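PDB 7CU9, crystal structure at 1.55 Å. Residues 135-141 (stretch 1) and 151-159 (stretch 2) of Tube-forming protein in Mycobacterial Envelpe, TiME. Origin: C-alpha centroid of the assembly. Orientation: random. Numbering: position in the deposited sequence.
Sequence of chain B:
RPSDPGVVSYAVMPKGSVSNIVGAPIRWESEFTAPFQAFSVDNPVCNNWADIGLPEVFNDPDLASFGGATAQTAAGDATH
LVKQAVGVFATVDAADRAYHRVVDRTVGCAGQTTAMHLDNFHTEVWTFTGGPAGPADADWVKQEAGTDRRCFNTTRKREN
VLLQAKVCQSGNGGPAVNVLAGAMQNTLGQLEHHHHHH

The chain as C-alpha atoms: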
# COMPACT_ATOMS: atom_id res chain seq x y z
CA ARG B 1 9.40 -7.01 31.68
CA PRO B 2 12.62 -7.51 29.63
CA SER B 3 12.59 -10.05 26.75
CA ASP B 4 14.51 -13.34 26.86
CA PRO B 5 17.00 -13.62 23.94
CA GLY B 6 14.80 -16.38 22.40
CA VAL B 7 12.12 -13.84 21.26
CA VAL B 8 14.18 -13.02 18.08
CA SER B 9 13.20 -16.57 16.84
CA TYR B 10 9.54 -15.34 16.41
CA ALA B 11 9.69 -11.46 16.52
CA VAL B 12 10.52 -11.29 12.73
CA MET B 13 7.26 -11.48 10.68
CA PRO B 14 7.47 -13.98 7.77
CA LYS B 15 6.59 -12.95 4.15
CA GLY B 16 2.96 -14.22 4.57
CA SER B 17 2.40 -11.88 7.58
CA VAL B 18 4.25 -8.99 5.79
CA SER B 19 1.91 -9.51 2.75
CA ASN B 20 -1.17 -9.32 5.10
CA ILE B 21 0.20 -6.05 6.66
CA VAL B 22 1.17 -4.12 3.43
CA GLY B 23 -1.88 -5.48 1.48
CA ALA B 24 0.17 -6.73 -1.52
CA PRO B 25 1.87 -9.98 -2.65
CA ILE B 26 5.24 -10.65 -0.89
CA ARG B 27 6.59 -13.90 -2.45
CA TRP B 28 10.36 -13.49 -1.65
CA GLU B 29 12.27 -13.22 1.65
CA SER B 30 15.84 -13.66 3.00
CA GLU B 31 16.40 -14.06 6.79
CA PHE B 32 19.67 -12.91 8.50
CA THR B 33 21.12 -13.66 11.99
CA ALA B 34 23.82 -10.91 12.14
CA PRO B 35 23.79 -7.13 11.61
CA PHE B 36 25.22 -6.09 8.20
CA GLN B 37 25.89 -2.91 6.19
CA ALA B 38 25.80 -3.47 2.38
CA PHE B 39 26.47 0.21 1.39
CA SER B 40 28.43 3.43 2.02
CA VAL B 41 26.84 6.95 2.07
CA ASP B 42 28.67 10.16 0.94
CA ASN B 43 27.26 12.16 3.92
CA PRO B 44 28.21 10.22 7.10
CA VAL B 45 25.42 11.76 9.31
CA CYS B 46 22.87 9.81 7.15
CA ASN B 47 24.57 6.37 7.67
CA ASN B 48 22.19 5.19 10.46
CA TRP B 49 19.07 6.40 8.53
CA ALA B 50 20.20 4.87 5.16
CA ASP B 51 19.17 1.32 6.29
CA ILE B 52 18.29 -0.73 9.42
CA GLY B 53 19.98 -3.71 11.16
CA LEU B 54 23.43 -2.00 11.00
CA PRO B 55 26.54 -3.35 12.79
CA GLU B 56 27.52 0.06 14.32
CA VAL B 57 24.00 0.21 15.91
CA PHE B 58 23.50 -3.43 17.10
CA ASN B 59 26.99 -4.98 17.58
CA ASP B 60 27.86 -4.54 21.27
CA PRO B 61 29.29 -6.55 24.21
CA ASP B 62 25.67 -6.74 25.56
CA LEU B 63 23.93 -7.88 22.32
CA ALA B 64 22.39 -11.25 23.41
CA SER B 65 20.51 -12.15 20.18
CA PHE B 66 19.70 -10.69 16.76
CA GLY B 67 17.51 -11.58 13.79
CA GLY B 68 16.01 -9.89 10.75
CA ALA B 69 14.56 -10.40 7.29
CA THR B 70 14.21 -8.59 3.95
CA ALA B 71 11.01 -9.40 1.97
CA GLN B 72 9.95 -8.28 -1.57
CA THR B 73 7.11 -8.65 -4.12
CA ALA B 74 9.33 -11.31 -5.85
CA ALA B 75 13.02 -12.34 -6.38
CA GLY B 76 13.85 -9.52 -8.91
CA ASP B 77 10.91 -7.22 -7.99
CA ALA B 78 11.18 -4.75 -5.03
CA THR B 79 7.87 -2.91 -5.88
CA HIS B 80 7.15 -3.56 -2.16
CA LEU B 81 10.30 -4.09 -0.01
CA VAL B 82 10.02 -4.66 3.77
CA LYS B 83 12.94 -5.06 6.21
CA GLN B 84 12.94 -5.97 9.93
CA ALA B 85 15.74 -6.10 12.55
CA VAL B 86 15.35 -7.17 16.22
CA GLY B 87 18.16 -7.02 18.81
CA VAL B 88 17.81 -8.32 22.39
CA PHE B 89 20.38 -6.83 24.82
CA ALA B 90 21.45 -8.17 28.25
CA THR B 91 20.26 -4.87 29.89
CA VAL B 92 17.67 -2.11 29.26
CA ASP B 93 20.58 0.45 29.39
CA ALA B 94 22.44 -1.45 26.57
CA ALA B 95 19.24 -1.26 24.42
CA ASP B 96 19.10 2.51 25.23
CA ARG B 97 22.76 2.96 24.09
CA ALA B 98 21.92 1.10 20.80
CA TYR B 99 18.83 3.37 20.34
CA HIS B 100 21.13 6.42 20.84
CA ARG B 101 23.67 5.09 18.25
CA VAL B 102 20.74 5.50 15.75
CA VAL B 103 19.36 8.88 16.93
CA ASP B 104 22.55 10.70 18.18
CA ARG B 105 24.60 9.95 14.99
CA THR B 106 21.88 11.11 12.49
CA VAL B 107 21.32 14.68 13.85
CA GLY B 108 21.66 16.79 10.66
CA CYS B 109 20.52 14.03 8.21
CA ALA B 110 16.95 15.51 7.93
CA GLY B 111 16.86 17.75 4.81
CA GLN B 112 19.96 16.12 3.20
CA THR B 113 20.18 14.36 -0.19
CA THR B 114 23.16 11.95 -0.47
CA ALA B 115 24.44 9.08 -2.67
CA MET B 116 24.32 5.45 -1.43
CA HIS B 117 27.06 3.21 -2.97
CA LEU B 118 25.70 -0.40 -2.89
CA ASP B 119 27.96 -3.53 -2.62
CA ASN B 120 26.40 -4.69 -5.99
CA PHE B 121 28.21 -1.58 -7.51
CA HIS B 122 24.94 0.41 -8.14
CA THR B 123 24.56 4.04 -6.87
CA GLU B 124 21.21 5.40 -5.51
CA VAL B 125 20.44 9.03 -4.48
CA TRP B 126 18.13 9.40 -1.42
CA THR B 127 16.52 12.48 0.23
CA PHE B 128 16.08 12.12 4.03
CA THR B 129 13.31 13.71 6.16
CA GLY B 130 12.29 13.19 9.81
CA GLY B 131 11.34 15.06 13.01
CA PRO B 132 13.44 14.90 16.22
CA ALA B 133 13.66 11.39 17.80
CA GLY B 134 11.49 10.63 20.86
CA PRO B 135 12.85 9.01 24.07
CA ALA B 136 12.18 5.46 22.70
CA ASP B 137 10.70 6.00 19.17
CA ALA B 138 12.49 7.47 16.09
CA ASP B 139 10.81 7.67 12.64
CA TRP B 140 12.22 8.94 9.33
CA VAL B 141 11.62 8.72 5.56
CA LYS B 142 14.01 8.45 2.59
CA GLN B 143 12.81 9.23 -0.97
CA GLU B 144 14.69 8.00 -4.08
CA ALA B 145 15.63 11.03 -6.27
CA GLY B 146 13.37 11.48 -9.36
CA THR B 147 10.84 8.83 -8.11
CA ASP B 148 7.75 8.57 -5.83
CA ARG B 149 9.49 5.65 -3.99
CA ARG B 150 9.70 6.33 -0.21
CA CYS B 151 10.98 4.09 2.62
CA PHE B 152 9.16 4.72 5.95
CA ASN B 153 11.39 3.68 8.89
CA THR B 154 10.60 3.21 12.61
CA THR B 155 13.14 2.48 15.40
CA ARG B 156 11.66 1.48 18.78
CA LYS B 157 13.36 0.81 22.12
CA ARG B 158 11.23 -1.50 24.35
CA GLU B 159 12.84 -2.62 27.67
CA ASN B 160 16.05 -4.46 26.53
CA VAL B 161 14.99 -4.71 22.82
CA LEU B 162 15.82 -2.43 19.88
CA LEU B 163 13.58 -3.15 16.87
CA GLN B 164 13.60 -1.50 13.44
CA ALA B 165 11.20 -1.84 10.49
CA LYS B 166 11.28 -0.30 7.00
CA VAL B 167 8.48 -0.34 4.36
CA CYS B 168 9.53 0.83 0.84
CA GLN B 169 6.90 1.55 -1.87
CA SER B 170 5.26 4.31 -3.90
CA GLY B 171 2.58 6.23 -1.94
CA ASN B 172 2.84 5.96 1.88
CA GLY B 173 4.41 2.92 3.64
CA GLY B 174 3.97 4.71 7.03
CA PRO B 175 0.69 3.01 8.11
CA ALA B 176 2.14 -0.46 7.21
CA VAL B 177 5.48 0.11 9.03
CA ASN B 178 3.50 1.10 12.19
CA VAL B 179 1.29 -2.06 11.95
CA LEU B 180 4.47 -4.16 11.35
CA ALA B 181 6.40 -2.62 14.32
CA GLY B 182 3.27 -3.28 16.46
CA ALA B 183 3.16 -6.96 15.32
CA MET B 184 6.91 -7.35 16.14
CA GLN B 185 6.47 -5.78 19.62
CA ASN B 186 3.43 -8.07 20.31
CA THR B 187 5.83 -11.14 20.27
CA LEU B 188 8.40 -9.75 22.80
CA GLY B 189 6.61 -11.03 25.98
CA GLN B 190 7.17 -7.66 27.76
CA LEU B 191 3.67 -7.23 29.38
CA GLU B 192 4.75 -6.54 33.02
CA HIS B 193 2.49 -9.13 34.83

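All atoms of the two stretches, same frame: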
# COMPACT_ATOMS: atom_id res chain seq x y z
N PRO B 135 12.04 9.75 23.10
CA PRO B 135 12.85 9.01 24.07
C PRO B 135 13.11 7.54 23.67
O PRO B 135 14.16 7.02 24.02
CB PRO B 135 12.01 9.04 25.35
CG PRO B 135 11.08 10.22 25.17
CD PRO B 135 10.83 10.33 23.69
N ALA B 136 12.15 6.91 22.99
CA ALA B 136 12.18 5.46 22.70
C ALA B 136 11.57 5.14 21.33
O ALA B 136 11.37 3.95 21.05
CB ALA B 136 11.47 4.71 23.80
N ASP B 137 11.33 6.16 20.50
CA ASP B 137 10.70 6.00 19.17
C ASP B 137 11.32 7.04 18.23
O ASP B 137 11.26 8.23 18.56
CB ASP B 137 9.19 6.19 19.23
CG ASP B 137 8.48 5.14 20.07
OD1 ASP B 137 8.51 5.28 21.32
OD2 ASP B 137 7.91 4.22 19.48
N ALA B 138 11.90 6.59 17.12
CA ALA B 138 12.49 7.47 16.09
C ALA B 138 11.99 7.02 14.72
O ALA B 138 12.18 5.84 14.37
CB ALA B 138 13.99 7.46 16.17
N ASP B 139 11.35 7.93 13.99
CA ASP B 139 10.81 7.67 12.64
C ASP B 139 11.51 8.58 11.65
O ASP B 139 11.90 9.71 12.01
CB ASP B 139 9.30 7.89 12.59
CG ASP B 139 8.50 6.92 13.45
OD1 ASP B 139 9.12 6.01 14.04
OD2 ASP B 139 7.28 7.11 13.53
N TRP B 140 11.68 8.10 10.42
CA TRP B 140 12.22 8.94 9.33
C TRP B 140 11.81 8.33 8.00
O TRP B 140 11.35 7.17 7.97
CB TRP B 140 13.73 9.09 9.44
CG TRP B 140 14.50 7.82 9.23
CD1 TRP B 140 14.93 7.31 8.05
CD2 TRP B 140 14.95 6.92 10.25
NE1 TRP B 140 15.62 6.14 8.26
CE2 TRP B 140 15.64 5.88 9.60
CE3 TRP B 140 14.85 6.90 11.65
CZ2 TRP B 140 16.24 4.83 10.30
CZ3 TRP B 140 15.43 5.85 12.34
CH2 TRP B 140 16.11 4.84 11.67
N VAL B 141 11.97 9.11 6.94
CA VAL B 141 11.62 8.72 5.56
C VAL B 141 12.83 9.00 4.67
O VAL B 141 13.51 10.01 4.90
CB VAL B 141 10.37 9.47 5.08
CG1 VAL B 141 9.99 9.07 3.66
CG2 VAL B 141 9.20 9.27 6.03
N CYS B 151 10.80 5.10 1.55
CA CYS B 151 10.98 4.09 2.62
C CYS B 151 10.63 4.76 3.94
O CYS B 151 11.31 5.73 4.31
CB CYS B 151 12.41 3.56 2.65
SG CYS B 151 12.88 2.71 1.12
N PHE B 152 9.58 4.28 4.60
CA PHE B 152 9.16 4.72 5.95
C PHE B 152 9.83 3.80 6.97
O PHE B 152 9.69 2.56 6.88
CB PHE B 152 7.64 4.72 6.07
CG PHE B 152 7.00 5.92 5.43
CD1 PHE B 152 6.95 6.04 4.05
CD2 PHE B 152 6.48 6.94 6.21
CE1 PHE B 152 6.37 7.16 3.46
CE2 PHE B 152 5.90 8.06 5.62
CZ PHE B 152 5.86 8.17 4.25
N ASN B 153 10.56 4.40 7.90
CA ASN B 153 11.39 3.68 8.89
C ASN B 153 10.87 3.99 10.28
O ASN B 153 10.49 5.15 10.53
CB ASN B 153 12.86 4.10 8.80
CG ASN B 153 13.50 3.78 7.47
OD1 ASN B 153 14.27 2.83 7.37
ND2 ASN B 153 13.20 4.57 6.46
N THR B 154 10.88 3.00 11.17
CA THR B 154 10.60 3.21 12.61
C THR B 154 11.64 2.42 13.41
O THR B 154 11.95 1.27 13.05
CB THR B 154 9.15 2.87 12.97
OG1 THR B 154 8.94 3.37 14.30
CG2 THR B 154 8.83 1.40 12.90
N THR B 155 12.19 3.07 14.43
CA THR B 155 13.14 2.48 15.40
C THR B 155 12.50 2.59 16.78
O THR B 155 12.12 3.71 17.16
CB THR B 155 14.49 3.19 15.35
OG1 THR B 155 15.02 2.97 14.04
CG2 THR B 155 15.45 2.71 16.41
N ARG B 156 12.38 1.48 17.49
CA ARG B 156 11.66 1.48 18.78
C ARG B 156 12.47 0.73 19.81
O ARG B 156 12.91 -0.40 19.54
CB ARG B 156 10.27 0.89 18.58
CG ARG B 156 9.49 1.67 17.53
CD ARG B 156 8.10 1.16 17.43
NE ARG B 156 7.42 1.85 16.35
CZ ARG B 156 6.13 1.74 16.12
NH1 ARG B 156 5.40 0.95 16.89
NH2 ARG B 156 5.58 2.41 15.12
N LYS B 157 12.66 1.38 20.95
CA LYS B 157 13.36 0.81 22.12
C LYS B 157 12.28 0.37 23.10
O LYS B 157 11.45 1.21 23.48
CB LYS B 157 14.33 1.87 22.66
CG LYS B 157 15.33 1.37 23.68
CD LYS B 157 14.70 1.06 25.00
CE LYS B 157 15.63 1.31 26.16
NZ LYS B 157 14.97 0.96 27.43
N ARG B 158 12.25 -0.91 23.45
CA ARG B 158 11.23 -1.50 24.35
C ARG B 158 11.97 -2.37 25.36
O ARG B 158 12.49 -3.41 24.94
CB ARG B 158 10.19 -2.28 23.54
CG ARG B 158 9.43 -1.44 22.52
CD ARG B 158 8.51 -0.45 23.19
NE ARG B 158 7.66 0.27 22.25
CZ ARG B 158 7.94 1.45 21.70
NH1 ARG B 158 9.07 2.09 21.97
NH2 ARG B 158 7.07 2.00 20.86
N GLU B 159 12.05 -1.93 26.62
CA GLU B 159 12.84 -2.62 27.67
C GLU B 159 14.26 -2.83 27.13
O GLU B 159 14.95 -1.84 26.86
CB GLU B 159 12.13 -3.92 28.08
CG GLU B 159 10.83 -3.71 28.84
CD GLU B 159 10.99 -3.54 30.34
OE1 GLU B 159 12.12 -3.25 30.78
OE2 GLU B 159 9.98 -3.71 31.06

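Two neighbouring strands of one chain pair here as an antiparallel β-ladder, with a charged and polar row of side chains on one face, ending in a hydrophobic pair, and a tryptophan-centred cluster on the other.

The axes of strands 137-141 and 151-158 approach to 4.7 Å at 169°; the two stretches together bury 635 Å². Ala138 with Thr155 and Trp140 with Asn153 are the hydrogen-bonded pairs. Ala138 N gives to Thr155 O at 2.9 Å and Thr155 N to Ala138 O at 2.8 Å; Trp140 N reaches Asn153 O at 3.2 Å, and Asn153 N returns to Trp140 O at 2.9 Å. Just before the first strand, Ala136 O continues the ladder by accepting from Lys157 N at 2.9 Å. The non-hydrogen-bonded pairs, which alternate with these rungs, sit closer, and their CA atoms contribute contacts of their own, such as Asp139 CA to Asn153 O at 3.3 Å.

Alternation then sorts the side chains. Asp137, Asp139 and Val141 share a face with Arg156, Thr154 and Phe152. Asp139, in the m rotamer, bends its carboxylate back so that Asp139 OD1 accepts from Thr154 OG1 at 2.7 Å. Thr154 OG1 in turn accepts from Arg156 NE at 3.0 Å, so one hydroxyl links an acid on one strand to a base on the other. Asp137 faces Arg156 directly, but Asp137 OD2 lies 4.0 Å from Arg156 NE and well out of the guanidinium plane, a long salt bridge of charge alone. The better partner is diagonal: Arg158 folds back through two m torsions and meets the carboxylate edge-on, with Arg158 NH2 to Asp137 OD2 at 2.7 Å and Arg158 NH1 to Asp137 OD1 at 3.3 Å. Arg158 NH1 also makes a weak bond to Ala136 O at 3.1 Å and a straighter one to its own strand's Lys157 O at 3.0 Å. At the far end the row turns apolar, as Val141 CG2 sits over the face of the Phe152 ring, 3.8 Å from its centroid.

The opposite face carries Ala138, Trp140, Asn153 and Thr155, all buried. The CA-CB bond of Trp140 points to this face, but with chi1 p the indole end comes nearer the partner strand. Asn153 CB packs over the five-membered ring of Trp140, 3.5 Å from its centroid, while Trp140 CH2 comes within 3.2 Å of Thr155 OG1. The indole NE1 and Thr155 OG1 find hydrogen bonds elsewhere in the structure. The rule to read is that register sets which residues face each other, and a long side chain such as Arg158 can also reach a diagonal partner.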